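Local structure of periplasmic divalent cation tolerance protein (Xylella fastidiosa, 2NUH) at residues A[18-23]-A[75-80]; A[6-11]-A[69-74]; A[23-28]-A[32-37]; A[73-76]-A[82-85]. The protein is of uncertain function but belongs to the CutA family, linked with tolerance to divalent cations, and may bind copper ions. One frame throughout, in Å; residues are numbered along the deposited sequence. Where two conformers were deposited one is given.

Contact 1 (A[18-23]-A[75-80])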
loop_
_atom_site.group_PDB
_atom_site.type_symbol
_atom_site.label_atom_id
_atom_site.label_comp_id
_atom_site.label_asym_id
_atom_site.label_seq_id
_atom_site.Cartn_x
_atom_site.Cartn_y
_atom_site.Cartn_z
ATOM N N ALA A 18 -5.957 -8.187 0.501
ATOM C CA ALA A 18 -6.065 -6.804 0.042
ATOM C C ALA A 18 -7.130 -6.087 0.834
ATOM O O ALA A 18 -6.958 -4.928 1.191
ATOM C CB ALA A 18 -6.375 -6.755 -1.465
ATOM N N GLU A 19 -8.235 -6.772 1.113
ATOM C CA GLU A 19 -9.328 -6.150 1.840
ATOM C C GLU A 19 -8.924 -5.901 3.278
ATOM O O GLU A 19 -9.217 -4.849 3.830
ATOM C CB GLU A 19 -10.570 -7.031 1.776
ATOM C CG GLU A 19 -11.038 -7.256 0.346
ATOM C CD GLU A 19 -12.340 -8.025 0.231
ATOM O OE1 GLU A 19 -12.716 -8.346 -0.923
ATOM O OE2 GLU A 19 -12.988 -8.298 1.275
ATOM N N ILE A 20 -8.254 -6.875 3.880
ATOM C CA ILE A 20 -7.815 -6.719 5.262
ATOM C C ILE A 20 -6.879 -5.530 5.366
ATOM O O ILE A 20 -7.051 -4.661 6.209
ATOM C CB ILE A 20 -7.115 -7.982 5.775
ATOM C CG1 ILE A 20 -8.117 -9.133 5.876
ATOM C CG2 ILE A 20 -6.434 -7.738 7.133
ATOM C CD1 ILE A 20 -7.454 -10.477 5.926
ATOM N N ILE A 21 -5.887 -5.484 4.485
ATOM C CA ILE A 21 -4.902 -4.412 4.552
ATOM C C ILE A 21 -5.556 -3.071 4.291
ATOM O O ILE A 21 -5.303 -2.092 4.998
ATOM C CB ILE A 21 -3.752 -4.672 3.572
ATOM C CG1 ILE A 21 -2.858 -5.783 4.123
ATOM C CG2 ILE A 21 -2.934 -3.393 3.331
ATOM C CD1 ILE A 21 -2.039 -6.492 3.049
ATOM N N SER A 22 -6.393 -3.026 3.264
ATOM C CA SER A 22 -7.054 -1.782 2.905
ATOM C C SER A 22 -7.898 -1.271 4.054
ATOM O O SER A 22 -7.810 -0.093 4.436
ATOM C CB SER A 22 -7.949 -2.012 1.693
ATOM O OG SER A 22 -7.178 -2.306 0.547
ATOM N N ARG A 23 -8.722 -2.154 4.610
ATOM C CA ARG A 23 -9.638 -1.741 5.650
ATOM C C ARG A 23 -8.888 -1.320 6.896
ATOM O O ARG A 23 -9.199 -0.294 7.496
ATOM C CB ARG A 23 -10.628 -2.854 5.982
ATOM C CG ARG A 23 -11.632 -3.154 4.889
ATOM C CD ARG A 23 -12.664 -4.195 5.367
ATOM N NE ARG A 23 -13.166 -3.893 6.714
ATOM C CZ ARG A 23 -12.856 -4.583 7.811
ATOM N NH1 ARG A 23 -13.351 -4.234 8.994
ATOM N NH2 ARG A 23 -12.054 -5.633 7.736
ATOM N N CYS A 75 2.941 -4.745 6.944
ATOM C CA CYS A 75 3.702 -5.960 7.188
ATOM C C CYS A 75 3.030 -6.856 8.202
ATOM O O CYS A 75 3.037 -8.071 8.043
ATOM C CB CYS A 75 5.090 -5.621 7.677
ATOM S SG CYS A 75 6.126 -4.951 6.415
ATOM N N ALA A 76 2.474 -6.251 9.249
ATOM C CA ALA A 76 1.876 -7.023 10.326
ATOM C C ALA A 76 0.672 -7.800 9.817
ATOM O O ALA A 76 0.280 -8.812 10.397
ATOM C CB ALA A 76 1.464 -6.098 11.454
ATOM N N LEU A 77 0.079 -7.307 8.739
ATOM C CA LEU A 77 -1.142 -7.896 8.213
ATOM C C LEU A 77 -0.870 -8.750 7.007
ATOM O O LEU A 77 -1.789 -9.324 6.432
ATOM C CB LEU A 77 -2.099 -6.790 7.788
ATOM C CG LEU A 77 -2.575 -5.861 8.898
ATOM C CD1 LEU A 77 -3.250 -4.640 8.297
ATOM C CD2 LEU A 77 -3.503 -6.610 9.834
ATOM N N HIS A 78 0.382 -8.822 6.596
ATOM C CA HIS A 78 0.653 -9.350 5.278
ATOM C C HIS A 78 0.891 -10.841 5.269
ATOM O O HIS A 78 1.583 -11.352 6.136
ATOM C CB HIS A 78 1.864 -8.667 4.688
ATOM C CG HIS A 78 1.762 -8.508 3.216
ATOM N ND1 HIS A 78 1.939 -9.557 2.349
ATOM C CD2 HIS A 78 1.446 -7.432 2.460
ATOM C CE1 HIS A 78 1.760 -9.128 1.109
ATOM N NE2 HIS A 78 1.465 -7.844 1.151
ATOM N N PRO A 79 0.319 -11.551 4.288
ATOM C CA PRO A 79 0.666 -12.952 4.115
ATOM C C PRO A 79 2.130 -13.196 3.853
ATOM O O PRO A 79 2.656 -14.235 4.227
ATOM C CB PRO A 79 -0.112 -13.344 2.858
ATOM C CG PRO A 79 -1.289 -12.464 2.885
ATOM C CD PRO A 79 -0.768 -11.146 3.379
ATOM N N TYR A 80 2.788 -12.268 3.171
ATOM C CA TYR A 80 4.167 -12.494 2.799
ATOM C C TYR A 80 5.106 -12.106 3.914
ATOM O O TYR A 80 4.889 -11.114 4.608
ATOM C CB TYR A 80 4.572 -11.669 1.585
ATOM C CG TYR A 80 3.765 -11.872 0.329
ATOM C CD1 TYR A 80 2.991 -13.005 0.121
ATOM C CD2 TYR A 80 3.805 -10.912 -0.666
ATOM C CE1 TYR A 80 2.269 -13.162 -1.046
ATOM C CE2 TYR A 80 3.094 -11.058 -1.835
ATOM C CZ TYR A 80 2.322 -12.180 -2.017
ATOM O OH TYR A 80 1.613 -12.313 -3.185
#
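L77 and I21 form the centre of this apolar contact, their side chains sliding past each other in opposite directions. CB of L77 packs 3.9 Å from CG1 of I21, and L77 CD1 lies 4.1 Å from I21 CA, against the helix backbone. The other branch of L77 turns to the preceding residue, where CD2 meets I20 CG2 at 4.1 Å and I20 is exposed. I21 also reaches further along: with CG1 anti to the carbonyl carbon (chi1 -74°) and the chain extended beyond it, CD1 comes obliquely to the imidazole of H78, 3.7 Å from CD2. Both nitrogens of that ring are engaged. ND1 accepts Y80 N in the ring plane at 3.0 Å, in a fairly straight bond (164°), while NE2 is bonded to the backbone O of T11. This pair fixes the ring rotation and is consistent with a neutral imidazole carrying its proton on NE2. Y80 is tied in turn by its hydroxyl to E55. The contact thus joins helix 15-27 to the C-terminal end of helix 67-77, with I21 also resting on L58 of strand 50-63 and H78 on S10 and C12 of strand 5-12.

Contact 2 (A[6-11]-A[69-74]); sequences YLIFST and AAITRL
I8 and S10 on strand 5-12 meet A70, I71 and L74 of helix 67-77 in a buried helix-on-sheet contact close to the centre of the chain. The strand is an inner one, hydrogen-bonded between strands 50-63 and 86-89. Strand and helix segments run nearly parallel, at 15°, with their axes 10.4 Å apart, and residues two apart on the strand, I8 and S10, present their side chains to the helix. I8 works through its tip. Its CG1 stands anti to the carbonyl carbon (chi1 -58°) and the chain continues extended, carrying CD1 between two helix residues: it lies 3.9 Å from CB of A70 and 4.0 Å from CG1 of I71, whose side chain it crosses at a slant. I71 is partly exposed, and a bound imidazole, probably from the crystallisation liquor, lies about 4 Å from its side chain. One helical turn beyond A70, both methyls of L74 come up to the S10 hydroxyl from the same side, CD2 at 3.6 Å from OG and CD1 at 3.7 Å, while S10 CB also touches CD2 at 3.8 Å. No hydrogen bond links strand and helix here, so they are joined by van der Waals packing alone. The one polar group at the interface, the buried S10 hydroxyl, is satisfied by donating to the backbone O of E84 in the following loop. A serine can therefore sit against the leucine methyls without leaving its hydroxyl unpaired, and its bond ties strand 5-12 to the chain that leads into strand 86-89.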
loop_
_atom_site.group_PDB
_atom_site.type_symbol
_atom_site.label_atom_id
_atom_site.label_comp_id
_atom_site.label_asym_id
_atom_site.label_seq_id
_atom_site.Cartn_x
_atom_site.Cartn_y
_atom_site.Cartn_z
ATOM N N TYR A 6 2.371 10.576 0.242
ATOM C CA TYR A 6 3.123 9.479 -0.320
ATOM C C TYR A 6 2.195 8.419 -0.838
ATOM O O TYR A 6 1.153 8.154 -0.251
ATOM C CB TYR A 6 4.008 8.854 0.755
ATOM C CG TYR A 6 5.253 9.666 0.979
ATOM C CD1 TYR A 6 6.474 9.244 0.482
ATOM C CD2 TYR A 6 5.201 10.880 1.655
ATOM C CE1 TYR A 6 7.624 10.001 0.673
ATOM C CE2 TYR A 6 6.333 11.639 1.834
ATOM C CZ TYR A 6 7.539 11.196 1.347
ATOM O OH TYR A 6 8.670 11.961 1.526
ATOM N N LEU A 7 2.600 7.815 -1.945
ATOM C CA LEU A 7 1.891 6.701 -2.525
ATOM C C LEU A 7 2.739 5.482 -2.236
ATOM O O LEU A 7 3.900 5.428 -2.639
ATOM C CB LEU A 7 1.774 6.902 -4.039
ATOM C CG LEU A 7 1.001 5.937 -4.933
ATOM C CD1 LEU A 7 -0.401 5.692 -4.426
ATOM C CD2 LEU A 7 0.959 6.510 -6.328
ATOM N N ILE A 8 2.173 4.515 -1.528
ATOM C CA ILE A 8 2.902 3.284 -1.246
ATOM C C ILE A 8 2.365 2.187 -2.123
ATOM O O ILE A 8 1.162 1.978 -2.176
ATOM C CB ILE A 8 2.744 2.857 0.221
ATOM C CG1 ILE A 8 3.227 3.975 1.146
ATOM C CG2 ILE A 8 3.507 1.559 0.490
ATOM C CD1 ILE A 8 2.873 3.732 2.598
ATOM N N PHE A 9 3.281 1.504 -2.802
ATOM C CA PHE A 9 2.952 0.345 -3.605
ATOM C C PHE A 9 3.220 -0.894 -2.793
ATOM O O PHE A 9 4.270 -1.033 -2.187
ATOM C CB PHE A 9 3.815 0.313 -4.863
ATOM C CG PHE A 9 3.546 1.437 -5.807
ATOM C CD1 PHE A 9 2.822 1.222 -6.970
ATOM C CD2 PHE A 9 4.024 2.709 -5.546
ATOM C CE1 PHE A 9 2.572 2.272 -7.854
ATOM C CE2 PHE A 9 3.787 3.756 -6.420
ATOM C CZ PHE A 9 3.047 3.532 -7.569
ATOM N N SER A 10 2.258 -1.802 -2.797
ATOM C CA SER A 10 2.454 -3.120 -2.233
ATOM C C SER A 10 1.667 -4.085 -3.081
ATOM O O SER A 10 0.883 -3.665 -3.919
ATOM C CB SER A 10 1.950 -3.175 -0.793
ATOM O OG SER A 10 2.293 -4.415 -0.204
ATOM N N THR A 11 1.882 -5.374 -2.895
ATOM C CA THR A 11 1.030 -6.355 -3.533
ATOM C C THR A 11 0.624 -7.363 -2.498
ATOM O O THR A 11 1.322 -7.539 -1.497
ATOM C CB THR A 11 1.727 -7.101 -4.674
ATOM O OG1 THR A 11 2.872 -7.785 -4.164
ATOM C CG2 THR A 11 2.159 -6.158 -5.757
ATOM N N ALA A 69 4.475 3.885 9.654
ATOM C CA ALA A 69 3.438 3.139 10.349
ATOM C C ALA A 69 2.583 2.336 9.379
ATOM O O ALA A 69 2.188 1.211 9.661
ATOM C CB ALA A 69 2.568 4.068 11.159
ATOM N N ALA A 70 2.279 2.924 8.231
ATOM C CA ALA A 70 1.487 2.220 7.242
ATOM C C ALA A 70 2.258 0.998 6.745
ATOM O O ALA A 70 1.694 -0.083 6.570
ATOM C CB ALA A 70 1.147 3.143 6.086
ATOM N N ILE A 71 3.554 1.179 6.516
ATOM C CA ILE A 71 4.355 0.075 6.023
ATOM C C ILE A 71 4.477 -1.030 7.057
ATOM O O ILE A 71 4.366 -2.210 6.727
ATOM C CB ILE A 71 5.742 0.538 5.571
ATOM C CG1 ILE A 71 5.598 1.326 4.257
ATOM C CG2 ILE A 71 6.675 -0.678 5.368
ATOM C CD1 ILE A 71 6.885 2.011 3.773
ATOM N N THR A 72 4.687 -0.658 8.313
ATOM C CA THR A 72 4.888 -1.688 9.304
ATOM C C THR A 72 3.568 -2.374 9.603
ATOM O O THR A 72 3.531 -3.589 9.789
ATOM C CB THR A 72 5.546 -1.155 10.594
ATOM O OG1 THR A 72 4.689 -0.206 11.210
ATOM C CG2 THR A 72 6.844 -0.465 10.286
ATOM N N ARG A 73 2.469 -1.622 9.622
ATOM C CA ARG A 73 1.178 -2.268 9.838
ATOM C C ARG A 73 0.813 -3.163 8.659
ATOM O O ARG A 73 0.295 -4.264 8.830
ATOM C CB ARG A 73 0.091 -1.227 10.068
ATOM C CG ARG A 73 -1.237 -1.804 10.511
ATOM C CD ARG A 73 -1.130 -2.471 11.874
ATOM N NE ARG A 73 -2.473 -2.759 12.356
ATOM C CZ ARG A 73 -2.902 -3.952 12.728
ATOM N NH1 ARG A 73 -4.167 -4.079 13.108
ATOM N NH2 ARG A 73 -2.081 -4.998 12.740
ATOM N N LEU A 74 1.100 -2.691 7.454
ATOM C CA LEU A 74 0.954 -3.529 6.270
ATOM C C LEU A 74 1.708 -4.842 6.466
ATOM O O LEU A 74 1.175 -5.922 6.205
ATOM C CB LEU A 74 1.490 -2.764 5.058
ATOM C CG LEU A 74 1.801 -3.459 3.739
ATOM C CD1 LEU A 74 0.535 -3.726 3.001
ATOM C CD2 LEU A 74 2.718 -2.562 2.904
#

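Contact 3 (A[23-28]-A[32-37]); sequences RVLVQE and ACVTQL
V26 and A32 bring the backbones to 5.7 Å between CA atoms where the end of helix 15-27 doubles back into strand 33-38; the two segments run close to antiparallel, at 164°, with axes 7.8 Å apart. The closest meeting is of a methyl with main chain. With V26 CG1 anti to the backbone N (chi1 173°), the other branch, CG2, stands anti to the carbonyl carbon and lies 4.0 Å from CA of C33 and 4.2 Å from both the O of A32 and the N of V34, so this one branch rests along the backbone from A32 to V34. The same methyl faces CG2 of V34 at 4.3 Å. From the deeper side L25 adds its CB, also 4.3 Å from V34 CG2, so that methyl is shared by two successive helix residues. These separations are those of an easy fit rather than of tight interlocking, and no hydrogen bond joins the two segments. The CB atoms of A32 and C33 point away from the helix, and A32 packs on W100 and I101 of helix 95-105. Backbone bonds pin both ends of the connection: L25 pairs with A31 in the turn, and A32 and C33 pair with K61 on strand 50-63. Just after the helix, E28 makes a salt bridge to R73 of helix 67-77. Strands 5-12 and 33-38 lie on either side of strand 50-63 and both run antiparallel to it, so helix 15-27 is the crossover of a split beta-alpha-beta unit, as in the ferredoxin-like fold of CutA and GlnB-like proteins.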
loop_
_atom_site.group_PDB
_atom_site.type_symbol
_atom_site.label_atom_id
_atom_site.label_comp_id
_atom_site.label_asym_id
_atom_site.label_seq_id
_atom_site.Cartn_x
_atom_site.Cartn_y
_atom_site.Cartn_z
ATOM N N ARG A 23 -8.722 -2.154 4.610
ATOM C CA ARG A 23 -9.638 -1.741 5.650
ATOM C C ARG A 23 -8.888 -1.320 6.896
ATOM O O ARG A 23 -9.199 -0.294 7.496
ATOM C CB ARG A 23 -10.628 -2.854 5.982
ATOM C CG ARG A 23 -11.632 -3.154 4.889
ATOM C CD ARG A 23 -12.664 -4.195 5.367
ATOM N NE ARG A 23 -13.166 -3.893 6.714
ATOM C CZ ARG A 23 -12.856 -4.583 7.811
ATOM N NH1 ARG A 23 -13.351 -4.234 8.994
ATOM N NH2 ARG A 23 -12.054 -5.633 7.736
ATOM N N VAL A 24 -7.889 -2.102 7.284
ATOM C CA VAL A 24 -7.178 -1.792 8.521
ATOM C C VAL A 24 -6.385 -0.502 8.407
ATOM O O VAL A 24 -6.402 0.322 9.299
ATOM C CB VAL A 24 -6.271 -2.938 8.980
ATOM C CG1 VAL A 24 -5.365 -2.480 10.120
ATOM C CG2 VAL A 24 -7.132 -4.103 9.440
ATOM N N LEU A 25 -5.687 -0.319 7.290
ATOM C CA LEU A 25 -4.901 0.898 7.155
ATOM C C LEU A 25 -5.779 2.141 7.198
ATOM O O LEU A 25 -5.383 3.151 7.769
ATOM C CB LEU A 25 -4.097 0.886 5.861
ATOM C CG LEU A 25 -2.936 -0.108 5.845
ATOM C CD1 LEU A 25 -2.160 0.033 4.537
ATOM C CD2 LEU A 25 -2.009 0.105 7.037
ATOM N N VAL A 26 -6.958 2.063 6.588
ATOM C CA VAL A 26 -7.873 3.200 6.596
ATOM C C VAL A 26 -8.501 3.342 7.979
ATOM O O VAL A 26 -8.546 4.438 8.529
ATOM C CB VAL A 26 -8.953 3.068 5.504
ATOM C CG1 VAL A 26 -9.999 4.176 5.634
ATOM C CG2 VAL A 26 -8.312 3.109 4.128
ATOM N N GLN A 27 -8.931 2.228 8.565
ATOM C CA GLN A 27 -9.592 2.283 9.862
ATOM C C GLN A 27 -8.676 2.855 10.911
ATOM O O GLN A 27 -9.104 3.640 11.759
ATOM C CB GLN A 27 -9.977 0.885 10.305
ATOM C CG GLN A 27 -11.248 0.414 9.724
ATOM C CD GLN A 27 -11.421 -1.076 9.856
ATOM O OE1 GLN A 27 -10.457 -1.814 10.091
ATOM N NE2 GLN A 27 -12.654 -1.533 9.701
ATOM N N GLU A 28 -7.414 2.448 10.855
ATOM C CA GLU A 28 -6.439 2.901 11.832
ATOM C C GLU A 28 -5.803 4.226 11.493
ATOM O O GLU A 28 -4.848 4.647 12.141
ATOM C CB GLU A 28 -5.376 1.839 12.057
ATOM C CG GLU A 28 -5.988 0.583 12.626
ATOM C CD GLU A 28 -5.005 -0.513 12.876
ATOM O OE1 GLU A 28 -3.798 -0.349 12.580
ATOM O OE2 GLU A 28 -5.466 -1.567 13.360
ATOM N N ALA A 32 -5.217 7.320 4.004
ATOM C CA ALA A 32 -6.510 7.924 3.735
ATOM C C ALA A 32 -7.324 7.041 2.805
ATOM O O ALA A 32 -8.536 7.046 2.832
ATOM C CB ALA A 32 -6.335 9.262 3.124
ATOM N N CYS A 33 -6.641 6.291 1.957
ATOM C CA CYS A 33 -7.346 5.429 1.032
ATOM C C CYS A 33 -6.376 4.406 0.509
ATOM O O CYS A 33 -5.169 4.626 0.483
ATOM C CB CYS A 33 -8.012 6.247 -0.089
ATOM S SG CYS A 33 -8.328 5.445 -1.701
ATOM N N VAL A 34 -6.920 3.262 0.130
ATOM C CA VAL A 34 -6.110 2.231 -0.491
ATOM C C VAL A 34 -6.852 1.739 -1.705
ATOM O O VAL A 34 -8.040 1.399 -1.612
ATOM C CB VAL A 34 -5.862 1.049 0.452
ATOM C CG1 VAL A 34 -5.083 -0.036 -0.274
ATOM C CG2 VAL A 34 -5.104 1.506 1.695
ATOM N N THR A 35 -6.173 1.728 -2.850
ATOM C CA THR A 35 -6.765 1.212 -4.063
ATOM C C THR A 35 -6.150 -0.125 -4.396
ATOM O O THR A 35 -4.932 -0.291 -4.351
ATOM C CB THR A 35 -6.550 2.199 -5.208
ATOM O OG1 THR A 35 -7.192 3.431 -4.857
ATOM C CG2 THR A 35 -7.130 1.683 -6.519
ATOM N N GLN A 36 -7.008 -1.075 -4.730
ATOM C CA GLN A 36 -6.582 -2.394 -5.134
ATOM C C GLN A 36 -6.796 -2.517 -6.613
ATOM O O GLN A 36 -7.849 -2.130 -7.129
ATOM C CB GLN A 36 -7.488 -3.447 -4.537
ATOM C CG GLN A 36 -7.620 -3.519 -3.078
ATOM C CD GLN A 36 -8.842 -4.333 -2.719
ATOM O OE1 GLN A 36 -9.100 -5.410 -3.291
ATOM N NE2 GLN A 36 -9.622 -3.813 -1.799
ATOM N N LEU A 37 -5.813 -3.099 -7.277
ATOM C CA LEU A 37 -5.901 -3.400 -8.691
ATOM C C LEU A 37 -5.760 -4.913 -8.815
ATOM O O LEU A 37 -4.692 -5.463 -8.571
ATOM C CB LEU A 37 -4.808 -2.653 -9.464
ATOM C CG LEU A 37 -4.550 -1.163 -9.153
ATOM C CD1 LEU A 37 -3.324 -0.604 -9.872
ATOM C CD2 LEU A 37 -5.751 -0.326 -9.498
#

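Contact 4 (A[73-76]-A[82-85])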
loop_
_atom_site.group_PDB
_atom_site.type_symbol
_atom_site.label_atom_id
_atom_site.label_comp_id
_atom_site.label_asym_id
_atom_site.label_seq_id
_atom_site.Cartn_x
_atom_site.Cartn_y
_atom_site.Cartn_z
ATOM N N ARG A 73 2.469 -1.622 9.622
ATOM C CA ARG A 73 1.178 -2.268 9.838
ATOM C C ARG A 73 0.813 -3.163 8.659
ATOM O O ARG A 73 0.295 -4.264 8.830
ATOM C CB ARG A 73 0.091 -1.227 10.068
ATOM C CG ARG A 73 -1.237 -1.804 10.511
ATOM C CD ARG A 73 -1.130 -2.471 11.874
ATOM N NE ARG A 73 -2.473 -2.759 12.356
ATOM C CZ ARG A 73 -2.902 -3.952 12.728
ATOM N NH1 ARG A 73 -4.167 -4.079 13.108
ATOM N NH2 ARG A 73 -2.081 -4.998 12.740
ATOM N N LEU A 74 1.100 -2.691 7.454
ATOM C CA LEU A 74 0.954 -3.529 6.270
ATOM C C LEU A 74 1.708 -4.842 6.466
ATOM O O LEU A 74 1.175 -5.922 6.205
ATOM C CB LEU A 74 1.490 -2.764 5.058
ATOM C CG LEU A 74 1.801 -3.459 3.739
ATOM C CD1 LEU A 74 0.535 -3.726 3.001
ATOM C CD2 LEU A 74 2.718 -2.562 2.904
ATOM N N CYS A 75 2.941 -4.745 6.944
ATOM C CA CYS A 75 3.702 -5.960 7.188
ATOM C C CYS A 75 3.030 -6.856 8.202
ATOM O O CYS A 75 3.037 -8.071 8.043
ATOM C CB CYS A 75 5.090 -5.621 7.677
ATOM S SG CYS A 75 6.126 -4.951 6.415
ATOM N N ALA A 76 2.474 -6.251 9.249
ATOM C CA ALA A 76 1.876 -7.023 10.326
ATOM C C ALA A 76 0.672 -7.800 9.817
ATOM O O ALA A 76 0.280 -8.812 10.397
ATOM C CB ALA A 76 1.464 -6.098 11.454
ATOM N N LEU A 82 8.094 -11.044 3.283
ATOM C CA LEU A 82 8.754 -9.846 2.821
ATOM C C LEU A 82 7.895 -9.223 1.733
ATOM O O LEU A 82 8.064 -9.525 0.556
ATOM C CB LEU A 82 10.144 -10.181 2.287
ATOM C CG LEU A 82 10.943 -8.977 1.785
ATOM C CD1 LEU A 82 11.023 -7.896 2.842
ATOM C CD2 LEU A 82 12.325 -9.421 1.354
ATOM N N PRO A 83 6.946 -8.372 2.126
ATOM C CA PRO A 83 6.099 -7.781 1.107
ATOM C C PRO A 83 6.742 -6.601 0.424
ATOM O O PRO A 83 7.636 -5.959 0.963
ATOM C CB PRO A 83 4.880 -7.306 1.888
ATOM C CG PRO A 83 5.362 -7.081 3.268
ATOM C CD PRO A 83 6.587 -7.934 3.486
ATOM N N GLU A 84 6.267 -6.339 -0.779
ATOM C CA GLU A 84 6.572 -5.097 -1.442
ATOM C C GLU A 84 6.032 -3.945 -0.614
ATOM O O GLU A 84 4.870 -3.948 -0.191
ATOM C CB GLU A 84 5.926 -5.107 -2.820
ATOM C CG GLU A 84 6.034 -3.797 -3.581
ATOM C CD GLU A 84 5.228 -3.849 -4.847
ATOM O OE1 GLU A 84 4.201 -3.164 -4.939
ATOM O OE2 GLU A 84 5.607 -4.626 -5.736
ATOM N N ALA A 85 6.877 -2.959 -0.363
ATOM C CA ALA A 85 6.394 -1.758 0.287
ATOM C C ALA A 85 7.352 -0.672 -0.103
ATOM O O ALA A 85 8.429 -0.551 0.449
ATOM C CB ALA A 85 6.336 -1.921 1.796
#
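L74 and A85 make the closer-packed half of this contact, on its buried side. The CD2 methyl of L74, set by a CG anti to the backbone N (chi1 165°), points across at the loop, 3.8 Å from CB of A85 and 4.0 Å from the backbone O of E84, the oxygen that also holds the S10 hydroxyl. Behind L74, I21 of helix 15-27 closes the packing. The segment 82-85 belongs to the return from helix 67-77 to strand 86-89, the last leg of the second beta-alpha-beta unit in this ferredoxin-like fold, so the helix packs on the loop that follows it. At the next helix residue the contact rests on one pair, SG of C75 and CG of P83, 3.9 Å apart, and here it comes nearer to solvent. C75 is partly exposed, and its side chain lies about 4 Å from a bound imidazole that probably came from the crystallisation liquor, whereas the proline ring is buried and also carries H78. On either side of P83 in the sequence, L82 and E84 direct their CB atoms away from the helix, and L82 is exposed.

Contact 2 is the core of the set, with four of its five touching residues buried; contacts 1, 3 and 4 are partly buried. Helix 67-77 serves three of them, packing on strand 5-12 in contact 2, on helix 15-27 in contact 1 and on its own outgoing loop in contact 4. Helix 15-27 appears in contacts 1 and 3, facing a helix in one and a strand in the other. None of the four has a hydrogen bond across its segments, and packing is mainly apolar, but polar ties differ: the serine hydroxyl of contact 2 binds the loop of contact 4, the histidine of contact 1 binds strand 5-12, and the salt bridge E28-R73 joins contact 3 to helix 67-77.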